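Local atomic coordinates of proteasome chaperone 4 (Saccharomyces cerevisiae, PDB entry 2Z5B), a protein that forms a heterodimer with its partner chaperone IRC25 that binds proteasome precursors and facilitates alpha-ring formation during 20S proteasome assembly. Residues Ser58-Tyr64 against Cys115-Ser121; Ile106-Phe111 against Leu142-Lys146; Asp93-Met99 against Glu125-Val131. The contacts are given in a common frame with arbitrary orientation. Numbering follows the deposited sequence.

Contact 1 (Ser58-Tyr64 against Cys115-Ser121); sequences SLSCYYY and CYVTWSS
This is an antiparallel strand pair inside the mixed sheet, with 58-64 next to the edge strand 83-87 and a beta bulge at S60-C61. The strands run at 169°, with axes 4.6 Å apart. Backbone hydrogen bonds S58 N to S121 O (2.9 Å) and S121 N to S58 O (2.8 Å) close one end. Y63 N to V117 O (2.8 Å) and V117 N to Y63 O (2.7 Å) secure the other. L59-S120, Y62-T118 and Y64-Y116 are non-hydrogen-bonded pairs. S60 and C61 lie opposite the single residue W119: S60 N is hydrogen-bonded to W119 O (2.9 Å) and W119 N to C61 O (3.0 Å). S60 has phi/psi -86/-37, which shifts the register by one residue. C61 N is buried without a partner.

C61, Y63, V117 and W119 face helix 94-111. L59, Y62, Y64, Y116 and T118 lie on the other face. Y62, Y64 and Y116 form an aromatic cluster there; Y64 and Y116 centroids are 4.7 Å apart, with planes at 48°. This face meets the YLR021W chain; Y62 OH is hydrogen-bonded to S144 OG of that chain. At the bulge, S60 OG (chi1 m) donates a very short 2.5 Å bond to S121 OG.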
loop_
_atom_site.group_PDB
_atom_site.type_symbol
_atom_site.label_atom_id
_atom_site.label_comp_id
_atom_site.label_asym_id
_atom_site.label_seq_id
_atom_site.Cartn_x
_atom_site.Cartn_y
_atom_site.Cartn_z
ATOM N N SER A 58 2.978 3.450 13.137
ATOM C CA SER A 58 2.275 4.390 12.276
ATOM C C SER A 58 2.838 4.343 10.874
ATOM O O SER A 58 4.040 4.176 10.698
ATOM C CB SER A 58 2.426 5.823 12.798
ATOM O OG SER A 58 1.839 5.968 14.072
ATOM N N LEU A 59 1.970 4.504 9.876
ATOM C CA LEU A 59 2.432 4.706 8.504
ATOM C C LEU A 59 2.779 6.192 8.400
ATOM O O LEU A 59 1.887 7.027 8.315
ATOM C CB LEU A 59 1.349 4.314 7.493
ATOM C CG LEU A 59 1.785 4.173 6.022
ATOM C CD1 LEU A 59 0.700 3.577 5.134
ATOM C CD2 LEU A 59 2.241 5.481 5.441
ATOM N N SER A 60 4.066 6.520 8.456
ATOM C CA SER A 60 4.468 7.924 8.592
ATOM C C SER A 60 4.548 8.618 7.251
ATOM O O SER A 60 4.188 9.793 7.124
ATOM C CB SER A 60 5.802 8.043 9.338
ATOM O OG SER A 60 5.635 7.704 10.697
ATOM N N CYS A 61 5.008 7.883 6.251
ATOM C CA CYS A 61 5.150 8.431 4.901
ATOM C C CYS A 61 5.063 7.300 3.881
ATOM O O CYS A 61 5.545 6.213 4.158
ATOM C CB CYS A 61 6.502 9.149 4.790
ATOM S SG CYS A 61 6.776 9.993 3.214
ATOM N N TYR A 62 4.426 7.564 2.732
ATOM C CA TYR A 62 4.278 6.607 1.617
ATOM C C TYR A 62 4.808 7.343 0.411
ATOM O O TYR A 62 4.237 8.375 0.024
ATOM C CB TYR A 62 2.799 6.278 1.372
ATOM C CG TYR A 62 2.512 5.069 0.491
ATOM C CD1 TYR A 62 3.394 3.967 0.440
ATOM C CD2 TYR A 62 1.336 4.997 -0.251
ATOM C CE1 TYR A 62 3.098 2.860 -0.348
ATOM C CE2 TYR A 62 1.042 3.888 -1.037
ATOM C CZ TYR A 62 1.915 2.815 -1.066
ATOM O OH TYR A 62 1.636 1.710 -1.858
ATOM N N TYR A 63 5.910 6.855 -0.148
ATOM C CA TYR A 63 6.612 7.560 -1.220
ATOM C C TYR A 63 6.671 6.709 -2.473
ATOM O O TYR A 63 6.914 5.521 -2.375
ATOM C CB TYR A 63 8.043 7.893 -0.792
ATOM C CG TYR A 63 8.508 9.224 -1.347
ATOM C CD1 TYR A 63 9.043 9.328 -2.632
ATOM C CD2 TYR A 63 8.400 10.375 -0.587
ATOM C CE1 TYR A 63 9.444 10.582 -3.143
ATOM C CE2 TYR A 63 8.818 11.608 -1.072
ATOM C CZ TYR A 63 9.328 11.703 -2.349
ATOM O OH TYR A 63 9.728 12.942 -2.812
ATOM N N TYR A 64 6.481 7.330 -3.642
ATOM C CA TYR A 64 6.521 6.642 -4.924
ATOM C C TYR A 64 7.635 7.177 -5.821
ATOM O O TYR A 64 7.811 8.393 -5.901
ATOM C CB TYR A 64 5.176 6.849 -5.629
ATOM C CG TYR A 64 5.079 6.237 -7.010
ATOM C CD1 TYR A 64 5.080 4.859 -7.177
ATOM C CD2 TYR A 64 4.945 7.041 -8.155
ATOM C CE1 TYR A 64 4.985 4.281 -8.433
ATOM C CE2 TYR A 64 4.851 6.452 -9.431
ATOM C CZ TYR A 64 4.848 5.072 -9.543
ATOM O OH TYR A 64 4.768 4.458 -10.775
ATOM N N CYS A 115 8.806 1.976 -7.544
ATOM C CA CYS A 115 8.974 1.602 -6.141
ATOM C C CYS A 115 8.018 2.412 -5.284
ATOM O O CYS A 115 7.894 3.629 -5.474
ATOM C CB CYS A 115 10.421 1.891 -5.662
ATOM S SG CYS A 115 10.791 1.289 -3.976
ATOM N N TYR A 116 7.365 1.726 -4.347
ATOM C CA TYR A 116 6.536 2.329 -3.337
ATOM C C TYR A 116 7.241 2.050 -2.017
ATOM O O TYR A 116 7.589 0.901 -1.725
ATOM C CB TYR A 116 5.149 1.686 -3.297
ATOM C CG TYR A 116 4.305 1.917 -4.528
ATOM C CD1 TYR A 116 4.521 1.181 -5.699
ATOM C CD2 TYR A 116 3.268 2.849 -4.512
ATOM C CE1 TYR A 116 3.737 1.380 -6.823
ATOM C CE2 TYR A 116 2.467 3.042 -5.633
ATOM C CZ TYR A 116 2.722 2.307 -6.778
ATOM O OH TYR A 116 1.962 2.496 -7.899
ATOM N N VAL A 117 7.448 3.091 -1.217
ATOM C CA VAL A 117 8.101 2.900 0.079
ATOM C C VAL A 117 7.242 3.439 1.216
ATOM O O VAL A 117 6.779 4.568 1.174
ATOM C CB VAL A 117 9.494 3.586 0.115
ATOM C CG1 VAL A 117 10.018 3.700 1.520
ATOM C CG2 VAL A 117 10.482 2.795 -0.696
ATOM N N THR A 118 7.041 2.622 2.239
ATOM C CA THR A 118 6.431 3.093 3.460
ATOM C C THR A 118 7.467 3.169 4.561
ATOM O O THR A 118 8.169 2.186 4.789
ATOM C CB THR A 118 5.352 2.089 3.945
ATOM O OG1 THR A 118 4.289 2.033 2.980
ATOM C CG2 THR A 118 4.796 2.518 5.279
ATOM N N TRP A 119 7.510 4.293 5.285
ATOM C CA TRP A 119 8.259 4.342 6.528
ATOM C C TRP A 119 7.284 4.127 7.691
ATOM O O TRP A 119 6.323 4.872 7.862
ATOM C CB TRP A 119 9.130 5.613 6.717
ATOM C CG TRP A 119 9.880 5.479 8.044
ATOM C CD1 TRP A 119 9.458 5.928 9.252
ATOM C CD2 TRP A 119 11.103 4.754 8.286
ATOM N NE1 TRP A 119 10.353 5.556 10.233
ATOM C CE2 TRP A 119 11.369 4.832 9.665
ATOM C CE3 TRP A 119 12.001 4.050 7.461
ATOM C CZ2 TRP A 119 12.514 4.256 10.248
ATOM C CZ3 TRP A 119 13.131 3.473 8.036
ATOM C CH2 TRP A 119 13.380 3.577 9.411
ATOM N N SER A 120 7.522 3.046 8.422
ATOM C CA SER A 120 6.709 2.618 9.551
ATOM C C SER A 120 7.397 3.076 10.832
ATOM O O SER A 120 8.532 2.692 11.089
ATOM C CB SER A 120 6.590 1.078 9.539
ATOM O OG SER A 120 6.056 0.599 10.771
ATOM N N SER A 121 6.690 3.867 11.638
ATOM C CA SER A 121 7.246 4.448 12.859
ATOM C C SER A 121 6.756 3.735 14.105
ATOM O O SER A 121 5.564 3.727 14.379
ATOM C CB SER A 121 6.866 5.926 12.958
ATOM O OG SER A 121 7.511 6.671 11.938
#

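Contact 2 (Ile106-Phe111 against Leu142-Lys146); sequences IISERF and LDLLK
Two helices that lie over the same face of the sheet pack here in an alpha/beta layer arrangement. They are the C-terminal end of helix 94-111 and a part of helix 134-149. Their N-to-C directions differ by 37°, with a signed crossing angle of -37°. The axes come no closer than 11.2 Å, so long side chains fill the gap. Segment 106-111 is helical to its last residue F111, whose phi/psi of -115/2 marks the end of the helix; 142-146 is helical throughout.

I106 (chi1 m) starts the contact. Its CG2 is 3.7 Å from L142 CD1. I107 (chi1 m, chi2 t) lies deeper. Its CG1 is 4.1 Å from L142 CD2, and its CD1 is 3.6 Å from L145 CD1. I107 also rests on I41 and L43 of strand 41-47, while L145 touches L30 of strand 24-31. One turn on from I106, R110 places its CG 4.0 Å from L142 CD2. L142 (chi1 m, chi2 t) is thus a knob in a hole made by I106, I107, R110 and F111.

The F111 ring (chi1 m) fills the gap against L142 and L145. Its CE2 lies 4.0 Å from L142 CD2 and 3.8 Å from L145 CB. On the solvent side two like charges come close, R110 NH2 and K146 NZ, 3.8 Å apart.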
loop_
_atom_site.group_PDB
_atom_site.type_symbol
_atom_site.label_atom_id
_atom_site.label_comp_id
_atom_site.label_asym_id
_atom_site.label_seq_id
_atom_site.Cartn_x
_atom_site.Cartn_y
_atom_site.Cartn_z
ATOM N N ILE A 106 16.334 5.798 -4.647
ATOM C CA ILE A 106 17.513 4.956 -4.828
ATOM C C ILE A 106 17.139 3.517 -5.254
ATOM O O ILE A 106 17.800 2.926 -6.128
ATOM C CB ILE A 106 18.440 4.962 -3.582
ATOM C CG1 ILE A 106 19.061 6.351 -3.397
ATOM C CG2 ILE A 106 19.585 3.952 -3.752
ATOM C CD1 ILE A 106 19.336 6.722 -1.946
ATOM N N ILE A 107 16.080 2.964 -4.666
ATOM C CA ILE A 107 15.621 1.634 -5.076
ATOM C C ILE A 107 15.210 1.637 -6.548
ATOM O O ILE A 107 15.616 0.757 -7.306
ATOM C CB ILE A 107 14.480 1.088 -4.188
ATOM C CG1 ILE A 107 14.983 0.845 -2.763
ATOM C CG2 ILE A 107 13.920 -0.214 -4.766
ATOM C CD1 ILE A 107 13.885 0.567 -1.757
ATOM N N SER A 108 14.428 2.636 -6.948
ATOM C CA SER A 108 13.965 2.742 -8.326
ATOM C C SER A 108 15.146 2.862 -9.303
ATOM O O SER A 108 15.176 2.183 -10.329
ATOM C CB SER A 108 13.005 3.916 -8.468
ATOM O OG SER A 108 12.458 3.951 -9.770
ATOM N N GLU A 109 16.115 3.715 -8.976
ATOM C CA GLU A 109 17.351 3.809 -9.763
ATOM C C GLU A 109 18.084 2.471 -9.792
ATOM O O GLU A 109 18.448 1.970 -10.861
ATOM C CB GLU A 109 18.265 4.915 -9.216
ATOM C CG GLU A 109 17.792 6.307 -9.561
ATOM C CD GLU A 109 18.551 7.414 -8.848
ATOM O OE1 GLU A 109 18.467 7.490 -7.598
ATOM O OE2 GLU A 109 19.204 8.229 -9.554
ATOM N N ARG A 110 18.280 1.879 -8.618
ATOM C CA ARG A 110 19.083 0.675 -8.508
ATOM C C ARG A 110 18.526 -0.459 -9.359
ATOM O O ARG A 110 19.279 -1.200 -9.989
ATOM C CB ARG A 110 19.234 0.255 -7.038
ATOM C CG ARG A 110 20.161 -0.934 -6.790
ATOM C CD ARG A 110 21.544 -0.761 -7.443
ATOM N NE ARG A 110 22.412 -1.919 -7.217
ATOM C CZ ARG A 110 22.318 -3.083 -7.860
ATOM N NH1 ARG A 110 21.380 -3.276 -8.778
ATOM N NH2 ARG A 110 23.163 -4.068 -7.572
ATOM N N PHE A 111 17.203 -0.575 -9.404
ATOM C CA PHE A 111 16.598 -1.747 -10.013
ATOM C C PHE A 111 15.793 -1.453 -11.261
ATOM O O PHE A 111 15.226 -2.364 -11.858
ATOM C CB PHE A 111 15.795 -2.525 -8.967
ATOM C CG PHE A 111 16.634 -2.981 -7.812
ATOM C CD1 PHE A 111 17.560 -4.022 -7.973
ATOM C CD2 PHE A 111 16.533 -2.356 -6.577
ATOM C CE1 PHE A 111 18.352 -4.431 -6.917
ATOM C CE2 PHE A 111 17.321 -2.759 -5.517
ATOM C CZ PHE A 111 18.229 -3.802 -5.683
ATOM N N LEU A 142 18.989 -1.894 0.287
ATOM C CA LEU A 142 19.497 -2.232 -1.045
ATOM C C LEU A 142 20.097 -3.638 -1.106
ATOM O O LEU A 142 19.820 -4.410 -2.031
ATOM C CB LEU A 142 20.558 -1.218 -1.471
ATOM C CG LEU A 142 20.065 0.121 -2.000
ATOM C CD1 LEU A 142 21.247 0.878 -2.556
ATOM C CD2 LEU A 142 19.009 -0.101 -3.093
ATOM N N ASP A 143 20.946 -3.943 -0.129
ATOM C CA ASP A 143 21.531 -5.266 0.032
ATOM C C ASP A 143 20.504 -6.386 0.093
ATOM O O ASP A 143 20.622 -7.393 -0.605
ATOM C CB ASP A 143 22.360 -5.293 1.301
ATOM C CG ASP A 143 23.808 -5.161 1.024
ATOM O OD1 ASP A 143 24.189 -4.233 0.269
ATOM O OD2 ASP A 143 24.563 -6.017 1.541
ATOM N N LEU A 144 19.502 -6.203 0.941
ATOM C CA LEU A 144 18.438 -7.175 1.075
ATOM C C LEU A 144 17.745 -7.410 -0.263
ATOM O O LEU A 144 17.590 -8.550 -0.684
ATOM C CB LEU A 144 17.436 -6.708 2.138
ATOM C CG LEU A 144 16.212 -7.594 2.345
ATOM C CD1 LEU A 144 16.637 -8.996 2.807
ATOM C CD2 LEU A 144 15.305 -6.952 3.369
ATOM N N LEU A 145 17.349 -6.319 -0.919
ATOM C CA LEU A 145 16.668 -6.336 -2.203
ATOM C C LEU A 145 17.478 -6.968 -3.341
ATOM O O LEU A 145 16.926 -7.719 -4.140
ATOM C CB LEU A 145 16.223 -4.917 -2.584
ATOM C CG LEU A 145 15.110 -4.364 -1.687
ATOM C CD1 LEU A 145 14.826 -2.888 -1.985
ATOM C CD2 LEU A 145 13.832 -5.202 -1.797
ATOM N N LYS A 146 18.769 -6.649 -3.411
ATOM C CA LYS A 146 19.706 -7.335 -4.311
ATOM C C LYS A 146 19.586 -8.856 -4.186
ATOM O O LYS A 146 19.284 -9.554 -5.157
ATOM C CB LYS A 146 21.146 -6.911 -3.986
ATOM C CG LYS A 146 22.232 -7.581 -4.833
ATOM C CD LYS A 146 22.146 -7.129 -6.280
ATOM C CE LYS A 146 23.015 -7.992 -7.184
ATOM N NZ LYS A 146 22.716 -7.689 -8.611
#

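Contact 3 (Asp93-Met99 against Glu125-Val131); sequences DDRIRDM and EDPSMLV
The capped start of helix 94-111 meets the Asx turn leading into helix 128-132. D93 is the N-cap of the first helix. Its side chain (chi1 t) turns OD1 to R95 N at 3.0 Å. D126 (chi1 t) makes the Asx turn on the other side, with OD1 3.1 Å from S128 N. S128 OG adds a bond to D126 OD2 at 3.0 Å.

R95 is the main side chain of the contact. With chi1 m, chi2 t and chi3 m it reaches across P127 and folds back to D93. R95 NE is 3.1 Å from D93 OD1, and R95 NH2 is 3.1 Å from D93 OD2, a salt bridge within the segment. This holds one face of the guanidinium over P127, with NE 3.7 Å from P127 CB. The closest CA pair is R95-P127, at 6.2 Å. R95 CG also touches V131 CG2 at 3.6 Å.

Beyond the arginine, toward the sheet, the contact is apolar. I96 (chi1 m, chi2 t) brings CD1 to 4.2 Å from P127 CG. L130 (chi1 m, chi2 p) has its CD2 4.0 Å from I96 CA. I96, L130 and M99 all pack on W119 of strand 115-121. E125 turns its carboxylate to S121 and W119. The arrangement thus joins the helix start and this turn to the end of that strand. M99 (chi1 t) closes it, with CB 3.8 Å from L130 CD2.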
loop_
_atom_site.group_PDB
_atom_site.type_symbol
_atom_site.label_atom_id
_atom_site.label_comp_id
_atom_site.label_asym_id
_atom_site.label_seq_id
_atom_site.Cartn_x
_atom_site.Cartn_y
_atom_site.Cartn_z
ATOM N N ASP A 93 7.454 15.924 8.928
ATOM C CA ASP A 93 8.787 15.652 9.464
ATOM C C ASP A 93 9.798 15.384 8.347
ATOM O O ASP A 93 9.758 14.324 7.709
ATOM C CB ASP A 93 8.714 14.467 10.428
ATOM C CG ASP A 93 9.948 14.335 11.291
ATOM O OD1 ASP A 93 11.029 14.782 10.866
ATOM O OD2 ASP A 93 9.835 13.771 12.399
ATOM N N ASP A 94 10.702 16.342 8.106
ATOM C CA ASP A 94 11.765 16.200 7.083
ATOM C C ASP A 94 12.618 14.947 7.264
ATOM O O ASP A 94 13.088 14.379 6.287
ATOM C CB ASP A 94 12.740 17.396 7.100
ATOM C CG ASP A 94 12.075 18.730 6.801
ATOM O OD1 ASP A 94 10.872 18.779 6.453
ATOM O OD2 ASP A 94 12.789 19.758 6.912
ATOM N N ARG A 95 12.857 14.556 8.520
ATOM C CA ARG A 95 13.715 13.405 8.848
ATOM C C ARG A 95 13.113 12.095 8.325
ATOM O O ARG A 95 13.829 11.229 7.817
ATOM C CB ARG A 95 13.918 13.297 10.367
ATOM C CG ARG A 95 14.619 14.517 11.013
ATOM C CD ARG A 95 14.577 14.436 12.540
ATOM N NE ARG A 95 13.220 14.633 13.043
ATOM C CZ ARG A 95 12.871 14.646 14.328
ATOM N NH1 ARG A 95 13.777 14.475 15.283
ATOM N NH2 ARG A 95 11.601 14.827 14.657
ATOM N N ILE A 96 11.798 11.963 8.470
ATOM C CA ILE A 96 11.053 10.833 7.894
ATOM C C ILE A 96 10.943 10.967 6.371
ATOM O O ILE A 96 11.271 10.024 5.663
ATOM C CB ILE A 96 9.660 10.676 8.548
ATOM C CG1 ILE A 96 9.828 10.389 10.050
ATOM C CG2 ILE A 96 8.861 9.550 7.860
ATOM C CD1 ILE A 96 8.566 10.549 10.874
ATOM N N ARG A 97 10.508 12.138 5.877
ATOM C CA ARG A 97 10.381 12.377 4.422
ATOM C C ARG A 97 11.655 12.123 3.628
ATOM O O ARG A 97 11.612 11.491 2.545
ATOM C CB ARG A 97 9.874 13.798 4.115
ATOM C CG ARG A 97 9.135 13.915 2.768
ATOM C CD ARG A 97 8.829 15.367 2.382
ATOM N NE ARG A 97 8.235 16.093 3.506
ATOM C CZ ARG A 97 8.870 16.990 4.253
ATOM N NH1 ARG A 97 10.143 17.308 4.011
ATOM N NH2 ARG A 97 8.226 17.559 5.256
ATOM N N ASP A 98 12.780 12.636 4.140
ATOM C CA ASP A 98 14.104 12.399 3.527
ATOM C C ASP A 98 14.345 10.916 3.330
ATOM O O ASP A 98 14.746 10.479 2.254
ATOM C CB ASP A 98 15.250 12.991 4.373
ATOM C CG ASP A 98 15.356 14.507 4.245
ATOM O OD1 ASP A 98 14.563 15.114 3.469
ATOM O OD2 ASP A 98 16.222 15.088 4.945
ATOM N N MET A 99 14.103 10.137 4.383
ATOM C CA MET A 99 14.373 8.705 4.336
ATOM C C MET A 99 13.525 7.992 3.282
ATOM O O MET A 99 14.059 7.204 2.497
ATOM C CB MET A 99 14.143 8.056 5.702
ATOM C CG MET A 99 14.259 6.541 5.680
ATOM S SD MET A 99 15.881 5.991 5.103
ATOM C CE MET A 99 16.759 6.335 6.609
ATOM N N GLU A 125 9.502 5.745 18.408
ATOM C CA GLU A 125 10.493 6.311 17.504
ATOM C C GLU A 125 10.914 7.737 17.819
ATOM O O GLU A 125 10.085 8.638 17.968
ATOM C CB GLU A 125 9.954 6.275 16.080
ATOM C CG GLU A 125 10.944 6.684 15.044
ATOM C CD GLU A 125 10.319 6.598 13.694
ATOM O OE1 GLU A 125 9.559 7.524 13.341
ATOM O OE2 GLU A 125 10.547 5.572 13.024
ATOM N N ASP A 126 12.227 7.924 17.873
ATOM C CA ASP A 126 12.837 9.235 17.793
ATOM C C ASP A 126 13.409 9.347 16.361
ATOM O O ASP A 126 14.416 8.715 16.054
ATOM C CB ASP A 126 13.948 9.328 18.850
ATOM C CG ASP A 126 14.790 10.579 18.730
ATOM O OD1 ASP A 126 14.435 11.491 17.948
ATOM O OD2 ASP A 126 15.832 10.636 19.430
ATOM N N PRO A 127 12.771 10.133 15.475
ATOM C CA PRO A 127 13.307 10.204 14.104
ATOM C C PRO A 127 14.757 10.727 13.930
ATOM O O PRO A 127 15.308 10.599 12.836
ATOM C CB PRO A 127 12.311 11.110 13.372
ATOM C CG PRO A 127 11.066 11.053 14.173
ATOM C CD PRO A 127 11.557 10.949 15.617
ATOM N N SER A 128 15.376 11.287 14.975
ATOM C CA SER A 128 16.830 11.563 14.923
ATOM C C SER A 128 17.666 10.320 14.611
ATOM O O SER A 128 18.769 10.432 14.052
ATOM C CB SER A 128 17.345 12.247 16.202
ATOM O OG SER A 128 17.705 11.288 17.199
ATOM N N MET A 129 17.147 9.147 14.985
ATOM C CA MET A 129 17.737 7.847 14.642
ATOM C C MET A 129 17.832 7.618 13.124
ATOM O O MET A 129 18.749 6.963 12.652
ATOM C CB MET A 129 16.910 6.714 15.257
ATOM C CG MET A 129 17.539 5.961 16.423
ATOM S SD MET A 129 16.928 4.237 16.512
ATOM C CE MET A 129 16.616 4.148 18.278
ATOM N N LEU A 130 16.868 8.142 12.371
ATOM C CA LEU A 130 16.879 8.019 10.903
ATOM C C LEU A 130 18.017 8.854 10.324
ATOM O O LEU A 130 18.685 8.435 9.383
ATOM C CB LEU A 130 15.537 8.458 10.301
ATOM C CG LEU A 130 14.350 7.471 10.383
ATOM C CD1 LEU A 130 13.780 7.398 11.790
ATOM C CD2 LEU A 130 13.253 7.871 9.418
ATOM N N VAL A 131 18.244 10.023 10.921
ATOM C CA VAL A 131 19.330 10.924 10.512
ATOM C C VAL A 131 20.684 10.288 10.804
ATOM O O VAL A 131 21.557 10.245 9.939
ATOM C CB VAL A 131 19.203 12.296 11.214
ATOM C CG1 VAL A 131 20.329 13.240 10.796
ATOM C CG2 VAL A 131 17.849 12.906 10.903
#

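Helix 94-111 serves contacts 2 and 3; strand 115-121, next in the chain, serves contact 1. Contacts 2 and 3 use opposite ends of that helix. Their centres are 20 Å apart and their nearest atoms about 7 Å, so they do not touch. Contact 1, in the sheet beneath the helix, touches both; its centre is 16 Å from that of contact 2 and 12 Å from that of contact 3. It meets contact 2 through C115 SG, 3.6 Å from I107 CG2. It meets contact 3 through W119: NE1 is 2.8 Å from E125 OE2, a probable hydrogen bond, and CE2 is 3.6 Å from L130 CD2. Of the three, contact 1 alone touches the YLR021W chain.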